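Local coordinates for protein sugar ABC transporter (Agrobacterium radiobacter, PDB 4RXT) that binds arabinose between two lobes and probably delivers it, as a periplasmic solute-binding protein, to an ABC-type sugar transporter, at residues Y18-D32 / V246-K258. Numbering follows the deposited sequence.
With ARA (alpha-L-arabinopyranose), chain B.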
ATOM      1  N   TYR A  18      -1.301   6.969   4.961  1.00 12.27           N
ATOM      2  CA  TYR A  18      -2.069   6.185   4.021  1.00 13.20           C
ATOM      3  C   TYR A  18      -3.358   5.630   4.663  1.00 13.01           C
ATOM      4  O   TYR A  18      -4.452   5.743   4.101  1.00 13.33           O
ATOM      5  CB  TYR A  18      -1.222   5.028   3.527  1.00 13.09           C
ATOM      6  CG  TYR A  18      -1.955   4.134   2.557  1.00 12.91           C
ATOM      7  CD1 TYR A  18      -2.007   4.419   1.197  1.00 13.71           C
ATOM      8  CD2 TYR A  18      -2.592   2.956   2.994  1.00 13.87           C
ATOM      9  CE1 TYR A  18      -2.670   3.578   0.309  1.00 13.63           C
ATOM     10  CE2 TYR A  18      -3.266   2.139   2.104  1.00 12.23           C
ATOM     11  CZ  TYR A  18      -3.272   2.424   0.762  1.00 11.61           C
ATOM     12  OH  TYR A  18      -3.925   1.604  -0.135  1.00 15.61           O
ATOM     13  N   TRP A  19      -3.195   5.004   5.830  1.00 14.37           N
ATOM     14  CA  TRP A  19      -4.359   4.434   6.538  1.00 14.03           C
ATOM     15  C   TRP A  19      -5.311   5.487   7.044  1.00 16.86           C
ATOM     16  O   TRP A  19      -6.491   5.242   7.156  1.00 14.02           O
ATOM     17  CB  TRP A  19      -3.944   3.463   7.672  1.00 10.84           C
ATOM     18  CG  TRP A  19      -3.251   2.272   7.106  1.00 12.40           C
ATOM     19  CD1 TRP A  19      -1.941   1.981   7.200  1.00 14.98           C
ATOM     20  CD2 TRP A  19      -3.818   1.342   6.193  1.00 13.32           C
ATOM     21  NE1 TRP A  19      -1.638   0.889   6.427  1.00 13.62           N
ATOM     22  CE2 TRP A  19      -2.788   0.468   5.809  1.00 14.21           C
ATOM     23  CE3 TRP A  19      -5.090   1.156   5.676  1.00 12.51           C
ATOM     24  CZ2 TRP A  19      -3.012  -0.559   4.946  1.00 14.08           C
ATOM     25  CZ3 TRP A  19      -5.315   0.128   4.826  1.00 14.80           C
ATOM     26  CH2 TRP A  19      -4.282  -0.706   4.465  1.00 13.70           C
ATOM     27  N   GLN A  20      -4.777   6.667   7.344  1.00 14.64           N
ATOM     28  CA  GLN A  20      -5.642   7.804   7.723  1.00 14.77           C
ATOM     29  C   GLN A  20      -6.538   8.253   6.559  1.00 11.36           C
ATOM     30  O   GLN A  20      -7.678   8.677   6.760  1.00 16.84           O
ATOM     31  CB  GLN A  20      -4.813   8.951   8.271  1.00 16.88           C
ATOM     32  CG  GLN A  20      -4.223   8.566   9.619  1.00 17.80           C
ATOM     33  CD  GLN A  20      -3.028   9.390  10.062  1.00 22.28           C
ATOM     34  OE1 GLN A  20      -2.632  10.367   9.405  1.00 29.41           O
ATOM     35  NE2 GLN A  20      -2.411   8.970  11.180  1.00 29.44           N
ATOM     36  N   ILE A  21      -6.066   8.084   5.336  1.00 14.83           N
ATOM     37  CA  ILE A  21      -6.899   8.384   4.151  1.00 15.72           C
ATOM     38  C   ILE A  21      -8.025   7.355   4.066  1.00 13.96           C
ATOM     39  O   ILE A  21      -9.174   7.685   3.889  1.00 14.45           O
ATOM     40  CB  ILE A  21      -6.114   8.387   2.823  1.00 18.20           C
ATOM     41  CG1 ILE A  21      -5.044   9.499   2.804  1.00 16.01           C
ATOM     42  CG2 ILE A  21      -7.087   8.590   1.648  1.00 14.77           C
ATOM     43  CD1 ILE A  21      -4.014   9.333   1.690  1.00 19.14           C
ATOM     44  N   VAL A  22      -7.666   6.071   4.206  1.00 14.40           N
ATOM     45  CA  VAL A  22      -8.673   4.980   4.271  1.00 14.02           C
ATOM     46  C   VAL A  22      -9.730   5.269   5.339  1.00 12.88           C
ATOM     47  O   VAL A  22     -10.932   5.163   5.095  1.00 14.27           O
ATOM     48  CB  VAL A  22      -8.018   3.614   4.537  1.00 13.32           C
ATOM     49  CG1 VAL A  22      -9.080   2.528   4.710  1.00 13.65           C
ATOM     50  CG2 VAL A  22      -7.034   3.274   3.440  1.00 14.48           C
ATOM     51  N   LEU A  23      -9.278   5.661   6.536  1.00 12.98           N
ATOM     52  CA  LEU A  23     -10.201   5.953   7.635  1.00 15.20           C
ATOM     53  C   LEU A  23     -11.087   7.180   7.363  1.00 14.79           C
ATOM     54  O   LEU A  23     -12.252   7.170   7.702  1.00 16.15           O
ATOM     55  CB  LEU A  23      -9.432   6.142   8.959  1.00 15.14           C
ATOM     56  CG  LEU A  23      -8.771   4.909   9.560  1.00 13.24           C
ATOM     57  CD1 LEU A  23      -7.988   5.325  10.799  1.00 17.60           C
ATOM     58  CD2 LEU A  23      -9.782   3.811   9.862  1.00 17.40           C
ATOM     59  N   ALA A  24     -10.512   8.200   6.729  1.00 13.36           N
ATOM     60  CA  ALA A  24     -11.306   9.316   6.281  1.00 15.25           C
ATOM     61  C   ALA A  24     -12.454   8.889   5.309  1.00 16.92           C
ATOM     62  O   ALA A  24     -13.611   9.359   5.427  1.00 17.80           O
ATOM     63  CB  ALA A  24     -10.411  10.395   5.676  1.00 15.85           C
ATOM     64  N   GLY A  25     -12.146   7.986   4.372  1.00 16.80           N
ATOM     65  CA  GLY A  25     -13.167   7.473   3.483  1.00 16.27           C
ATOM     66  C   GLY A  25     -14.279   6.707   4.218  1.00 15.61           C
ATOM     67  O   GLY A  25     -15.479   6.913   3.960  1.00 15.62           O
ATOM     68  N   ALA A  26     -13.856   5.803   5.111  1.00 14.06           N
ATOM     69  CA  ALA A  26     -14.765   5.013   5.905  1.00 16.11           C
ATOM     70  C   ALA A  26     -15.655   5.911   6.767  1.00 15.57           C
ATOM     71  O   ALA A  26     -16.860   5.670   6.905  1.00 16.29           O
ATOM     72  CB  ALA A  26     -13.980   4.030   6.771  1.00 14.54           C
ATOM     73  N   ARG A  27     -15.046   6.956   7.329  1.00 15.85           N
ATOM     74  CA  ARG A  27     -15.761   7.913   8.199  1.00 17.08           C
ATOM     75  C   ARG A  27     -16.865   8.623   7.404  1.00 20.78           C
ATOM     76  O   ARG A  27     -18.010   8.779   7.877  1.00 19.13           O
ATOM     77  CB  ARG A  27     -14.768   8.973   8.785  1.00 16.79           C
ATOM     78  CG  ARG A  27     -15.339   9.912   9.821  1.00 21.19           C
ATOM     79  CD  ARG A  27     -14.246  10.864  10.292  1.00 25.20           C
ATOM     80  NE  ARG A  27     -13.057  10.091  10.719  1.00 28.25           N
ATOM     81  CZ  ARG A  27     -11.809  10.269  10.272  1.00 40.33           C
ATOM     82  NH1 ARG A  27     -10.829   9.511  10.735  1.00 37.76           N
ATOM     83  NH2 ARG A  27     -11.517  11.208   9.380  1.00 39.84           N
ATOM     84  N   LYS A  28     -16.489   9.106   6.219  1.00 17.30           N
ATOM     85  CA  LYS A  28     -17.433   9.859   5.393  1.00 22.18           C
ATOM     86  C   LYS A  28     -18.605   8.938   5.014  1.00 22.96           C
ATOM     87  O   LYS A  28     -19.785   9.323   5.057  1.00 20.68           O
ATOM     88  CB  LYS A  28     -16.731  10.427   4.157  1.00 28.37           C
ATOM     89  CG  LYS A  28     -17.609  11.275   3.252  1.00 28.29           C
ATOM     90  CD  LYS A  28     -18.121  12.530   3.935  1.00 33.25           C
ATOM     91  CE  LYS A  28     -18.917  13.431   2.968  1.00 40.38           C
ATOM     92  NZ  LYS A  28     -19.583  12.681   1.862  1.00 64.31           N
ATOM     93  N   ALA A  29     -18.275   7.699   4.655  1.00 18.28           N
ATOM     94  CA  ALA A  29     -19.315   6.721   4.318  1.00 16.95           C
ATOM     95  C   ALA A  29     -20.263   6.485   5.495  1.00 23.82           C
ATOM     96  O   ALA A  29     -21.473   6.417   5.316  1.00 19.53           O
ATOM     97  CB  ALA A  29     -18.711   5.416   3.866  1.00 18.32           C
ATOM     98  N   GLY A  30     -19.702   6.351   6.700  1.00 18.14           N
ATOM     99  CA  GLY A  30     -20.525   6.189   7.890  1.00 20.62           C
ATOM    100  C   GLY A  30     -21.529   7.334   8.026  1.00 21.67           C
ATOM    101  O   GLY A  30     -22.697   7.125   8.300  1.00 18.99           O
ATOM    102  N   LYS A  31     -21.049   8.541   7.832  1.00 17.34           N
ATOM    103  CA  LYS A  31     -21.897   9.747   7.943  1.00 23.02           C
ATOM    104  C   LYS A  31     -22.944   9.766   6.815  1.00 19.58           C
ATOM    105  O   LYS A  31     -24.136  10.061   7.027  1.00 24.87           O
ATOM    106  CB  LYS A  31     -21.037  11.018   7.903  1.00 24.77           C
ATOM    107  CG  LYS A  31     -20.224  11.300   9.171  1.00 41.89           C
ATOM    108  CD  LYS A  31     -19.614  12.716   9.176  1.00 80.35           C
ATOM    109  CE  LYS A  31     -18.103  12.751   9.458  1.00 72.43           C
ATOM    110  NZ  LYS A  31     -17.729  12.728  10.909  1.00 63.53           N
ATOM    111  N   ASP A  32     -22.505   9.461   5.599  1.00 21.42           N
ATOM    112  CA  ASP A  32     -23.402   9.563   4.442  1.00 22.28           C
ATOM    113  C   ASP A  32     -24.525   8.544   4.545  1.00 31.71           C
ATOM    114  O   ASP A  32     -25.675   8.826   4.201  1.00 26.03           O
ATOM    115  CB  ASP A  32     -22.670   9.339   3.106  1.00 23.46           C
ATOM    116  CG  ASP A  32     -21.817  10.508   2.680  1.00 31.92           C
ATOM    117  OD1 ASP A  32     -21.866  11.578   3.343  1.00 29.77           O
ATOM    118  OD2 ASP A  32     -21.075  10.339   1.667  1.00 31.17           O
ATOM    119  N   VAL A 246       0.448   5.556  -7.246  1.00 12.31           N
ATOM    120  CA  VAL A 246      -0.584   6.051  -6.332  1.00 12.75           C
ATOM    121  C   VAL A 246      -1.849   5.194  -6.480  1.00 11.96           C
ATOM    122  O   VAL A 246      -2.237   4.813  -7.582  1.00 14.54           O
ATOM    123  CB  VAL A 246      -0.878   7.550  -6.574  1.00 14.99           C
ATOM    124  CG1 VAL A 246      -2.031   8.099  -5.717  1.00 21.66           C
ATOM    125  CG2 VAL A 246       0.390   8.338  -6.280  1.00 17.65           C
ATOM    126  N   GLN A 247      -2.402   4.833  -5.327  1.00 14.76           N
ATOM    127  CA  GLN A 247      -3.578   3.999  -5.206  1.00 13.31           C
ATOM    128  C   GLN A 247      -4.786   4.867  -4.875  1.00 13.10           C
ATOM    129  O   GLN A 247      -4.688   6.086  -4.905  1.00 14.26           O
ATOM    130  CB  GLN A 247      -3.330   3.018  -4.061  1.00 11.81           C
ATOM    131  CG  GLN A 247      -2.087   2.151  -4.188  1.00 13.85           C
ATOM    132  CD  GLN A 247      -2.004   1.155  -3.051  1.00 12.23           C
ATOM    133  OE1 GLN A 247      -2.630   0.075  -3.073  1.00 14.74           O
ATOM    134  NE2 GLN A 247      -1.265   1.524  -2.011  1.00 14.37           N
ATOM    135  N   ASP A 248      -5.920   4.252  -4.551  1.00 12.39           N
ATOM    136  CA  ASP A 248      -7.135   4.971  -4.114  1.00 13.31           C
ATOM    137  C   ASP A 248      -7.592   4.507  -2.727  1.00 12.90           C
ATOM    138  O   ASP A 248      -8.654   3.894  -2.577  1.00 15.55           O
ATOM    139  CB  ASP A 248      -8.288   4.872  -5.134  1.00 16.33           C
ATOM    140  CG  ASP A 248      -9.332   5.979  -4.971  1.00 15.54           C
ATOM    141  OD1 ASP A 248      -9.318   6.700  -3.954  1.00 18.53           O
ATOM    142  OD2 ASP A 248     -10.195   6.060  -5.884  1.00 17.51           O
ATOM    143  N   PRO A 249      -6.803   4.829  -1.692  1.00 12.22           N
ATOM    144  CA  PRO A 249      -7.180   4.419  -0.357  1.00 14.14           C
ATOM    145  C   PRO A 249      -8.506   5.017   0.125  1.00 14.14           C
ATOM    146  O   PRO A 249      -9.226   4.343   0.844  1.00 14.45           O
ATOM    147  CB  PRO A 249      -6.013   4.912   0.524  1.00 13.70           C
ATOM    148  CG  PRO A 249      -5.320   5.977  -0.297  1.00 13.60           C
ATOM    149  CD  PRO A 249      -5.469   5.430  -1.708  1.00 13.10           C
ATOM    150  N   TYR A 250      -8.811   6.270  -0.242  1.00 12.90           N
ATOM    151  CA  TYR A 250     -10.091   6.881   0.162  1.00 16.07           C
ATOM    152  C   TYR A 250     -11.263   6.021  -0.290  1.00 14.54           C
ATOM    153  O   TYR A 250     -12.171   5.717   0.490  1.00 14.98           O
ATOM    154  CB  TYR A 250     -10.227   8.290  -0.389  1.00 17.55           C
ATOM    155  CG  TYR A 250     -11.417   9.043   0.167  1.00 14.91           C
ATOM    156  CD1 TYR A 250     -11.288   9.777   1.321  1.00 16.74           C
ATOM    157  CD2 TYR A 250     -12.662   8.990  -0.466  1.00 20.67           C
ATOM    158  CE1 TYR A 250     -12.365  10.508   1.841  1.00 18.48           C
ATOM    159  CE2 TYR A 250     -13.753   9.680   0.033  1.00 23.07           C
ATOM    160  CZ  TYR A 250     -13.618  10.439   1.185  1.00 19.86           C
ATOM    161  OH  TYR A 250     -14.709  11.133   1.657  1.00 24.72           O
ATOM    162  N   ARG A 251     -11.218   5.583  -1.549  1.00 14.67           N
ATOM    163  CA  ARG A 251     -12.284   4.724  -2.078  1.00 15.94           C
ATOM    164  C   ARG A 251     -12.336   3.372  -1.389  1.00 13.88           C
ATOM    165  O   ARG A 251     -13.410   2.866  -1.142  1.00 15.11           O
ATOM    166  CB  ARG A 251     -12.147   4.559  -3.595  1.00 19.48           C
ATOM    167  CG  ARG A 251     -13.186   3.625  -4.189  1.00 18.51           C
ATOM    168  CD  ARG A 251     -12.969   3.399  -5.649  1.00 22.41           C
ATOM    169  NE  ARG A 251     -14.013   2.544  -6.183  1.00 23.33           N
ATOM    170  CZ  ARG A 251     -13.993   2.034  -7.409  1.00 24.71           C
ATOM    171  NH1 ARG A 251     -12.979   2.289  -8.227  1.00 30.46           N
ATOM    172  NH2 ARG A 251     -15.000   1.289  -7.823  1.00 26.36           N
ATOM    173  N   MET A 252     -11.169   2.770  -1.121  1.00 15.29           N
ATOM    174  CA  MET A 252     -11.145   1.516  -0.360  1.00 16.12           C
ATOM    175  C   MET A 252     -11.926   1.655   0.967  1.00 13.83           C
ATOM    176  O   MET A 252     -12.716   0.766   1.341  1.00 15.72           O
ATOM    177  CB  MET A 252      -9.713   0.994  -0.121  1.00 14.80           C
ATOM    178  CG  MET A 252      -8.975   0.456  -1.355  1.00 17.51           C
ATOM    179  SD  MET A 252      -7.261  -0.022  -0.850  1.00 12.57           S
ATOM    180  CE  MET A 252      -6.322   0.742  -2.182  1.00 19.40           C
ATOM    181  N   GLY A 253     -11.730   2.762   1.681  1.00 14.02           N
ATOM    182  CA  GLY A 253     -12.451   3.026   2.922  1.00 15.91           C
ATOM    183  C   GLY A 253     -13.939   3.275   2.707  1.00 13.57           C
ATOM    184  O   GLY A 253     -14.785   2.665   3.358  1.00 15.10           O
ATOM    185  N   TYR A 254     -14.236   4.149   1.749  1.00 13.55           N
ATOM    186  CA  TYR A 254     -15.610   4.560   1.482  1.00 13.51           C
ATOM    187  C   TYR A 254     -16.443   3.399   0.952  1.00 15.46           C
ATOM    188  O   TYR A 254     -17.504   3.061   1.502  1.00 16.06           O
ATOM    189  CB  TYR A 254     -15.647   5.756   0.519  1.00 16.41           C
ATOM    190  CG  TYR A 254     -17.022   6.388   0.453  1.00 19.92           C
ATOM    191  CD1 TYR A 254     -18.033   5.818  -0.307  1.00 18.13           C
ATOM    192  CD2 TYR A 254     -17.328   7.510   1.224  1.00 18.30           C
ATOM    193  CE1 TYR A 254     -19.302   6.374  -0.331  1.00 17.83           C
ATOM    194  CE2 TYR A 254     -18.588   8.087   1.197  1.00 23.62           C
ATOM    195  CZ  TYR A 254     -19.571   7.520   0.422  1.00 19.77           C
ATOM    196  OH  TYR A 254     -20.817   8.102   0.454  1.00 24.02           O
ATOM    197  N   ASP A 255     -15.987   2.844  -0.168  1.00 15.10           N
ATOM    198  CA  ASP A 255     -16.704   1.796  -0.831  1.00 16.32           C
ATOM    199  C   ASP A 255     -16.576   0.503  -0.029  1.00 15.36           C
ATOM    200  O   ASP A 255     -17.422  -0.378  -0.168  1.00 16.76           O
ATOM    201  CB  ASP A 255     -16.254   1.609  -2.266  1.00 17.03           C
ATOM    202  CG  ASP A 255     -16.831   2.655  -3.200  1.00 20.61           C
ATOM    203  OD1 ASP A 255     -17.723   3.431  -2.785  1.00 43.22           O
ATOM    204  OD2 ASP A 255     -16.421   2.679  -4.369  1.00 29.63           O
ATOM    205  N   GLY A 256     -15.552   0.382   0.812  1.00 15.49           N
ATOM    206  CA  GLY A 256     -15.515  -0.731   1.772  1.00 16.44           C
ATOM    207  C   GLY A 256     -16.700  -0.748   2.714  1.00 13.66           C
ATOM    208  O   GLY A 256     -17.382  -1.760   2.874  1.00 14.16           O
ATOM    209  N   ILE A 257     -16.910   0.377   3.392  1.00 13.54           N
ATOM    210  CA  ILE A 257     -18.075   0.535   4.252  1.00 14.94           C
ATOM    211  C   ILE A 257     -19.389   0.399   3.486  1.00 14.55           C
ATOM    212  O   ILE A 257     -20.284  -0.321   3.906  1.00 15.26           O
ATOM    213  CB  ILE A 257     -18.042   1.861   5.011  1.00 16.43           C
ATOM    214  CG1 ILE A 257     -16.855   1.885   5.967  1.00 15.20           C
ATOM    215  CG2 ILE A 257     -19.379   2.102   5.727  1.00 15.92           C
ATOM    216  CD1 ILE A 257     -16.838   0.839   7.075  1.00 18.26           C
ATOM    217  N   LYS A 258     -19.493   1.071   2.350  1.00 13.74           N
ATOM    218  CA  LYS A 258     -20.716   0.972   1.533  1.00 14.13           C
ATOM    219  C   LYS A 258     -21.030  -0.507   1.155  1.00 13.93           C
ATOM    220  O   LYS A 258     -22.194  -0.955   1.263  1.00 17.03           O
ATOM    221  CB  LYS A 258     -20.604   1.863   0.301  1.00 14.98           C
ATOM    222  CG  LYS A 258     -21.855   2.029  -0.521  1.00 19.75           C
ATOM    223  CD  LYS A 258     -21.666   3.103  -1.572  1.00 28.27           C
ATOM    224  CE  LYS A 258     -22.959   3.346  -2.315  1.00 29.11           C
ATOM    225  NZ  LYS A 258     -22.823   4.582  -3.107  1.00 46.94           N
TER
HETATM  226  C1  ARA B 401       0.367   1.037   1.300  1.00 14.51           C
HETATM  227  C2  ARA B 401      -0.009  -0.444   1.099  1.00 21.84           C
HETATM  228  C3  ARA B 401      -0.342  -1.066   2.444  1.00 26.15           C
HETATM  229  C4  ARA B 401       0.776  -0.822   3.473  1.00 25.71           C
HETATM  230  C5  ARA B 401       1.709   0.222   3.024  1.00 17.84           C
HETATM  231  O1  ARA B 401       1.121   1.088   0.094  1.00 15.13           O
HETATM  232  O2  ARA B 401      -1.161  -0.566   0.244  1.00 15.75           O
HETATM  233  O3  ARA B 401      -0.651  -2.454   2.233  1.00 21.89           O
HETATM  234  O4  ARA B 401       1.677  -1.925   3.591  1.00 34.06           O
HETATM  235  O5  ARA B 401       1.096   1.397   2.467  1.00 22.23           O
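Pro249 CB lies over one face of the Tyr18 ring, 3.9 Å from its centroid, while C1 of arabinose covers the opposite face, so the ring is clamped between proline and sugar. Two further CH-pi contacts join helix 17-33 to helix 249-264: Gly25 CA sits 3.7 Å from the centroid of the Tyr250 ring, and Ala29 CB covers a face of Tyr254, 3.8 Å from the centroid of its ring. Both the latter tyrosines place CG anti to the backbone N (chi1 -168° in Tyr254), which lays their rings as knobs against the neighbouring helix.

Backbones meet directly where glycines face each other: the segment axes approach to 6.4 Å at -35°, and one CA hydrogen of Gly253 is directed at Val22 O, CA to O 3.4 Å. In this two-lobed periplasmic binding protein fold, the helix pair packs within one lobe, and its N-terminal ends border the sugar cleft.

Polar contacts lie toward both ends. Gln247 NE2 donates almost straight to arabinose O2 (3.1 Å, 170°) and also bonds Asp227, while Thr107 holds Gln247 OE1; Tyr18 OH pairs with Asp93. Farther along, Tyr254 OH donates to the anti lone pair of Asp32 OD2 at 2.6 Å, leaving the syn lone pair to Lys28 NZ.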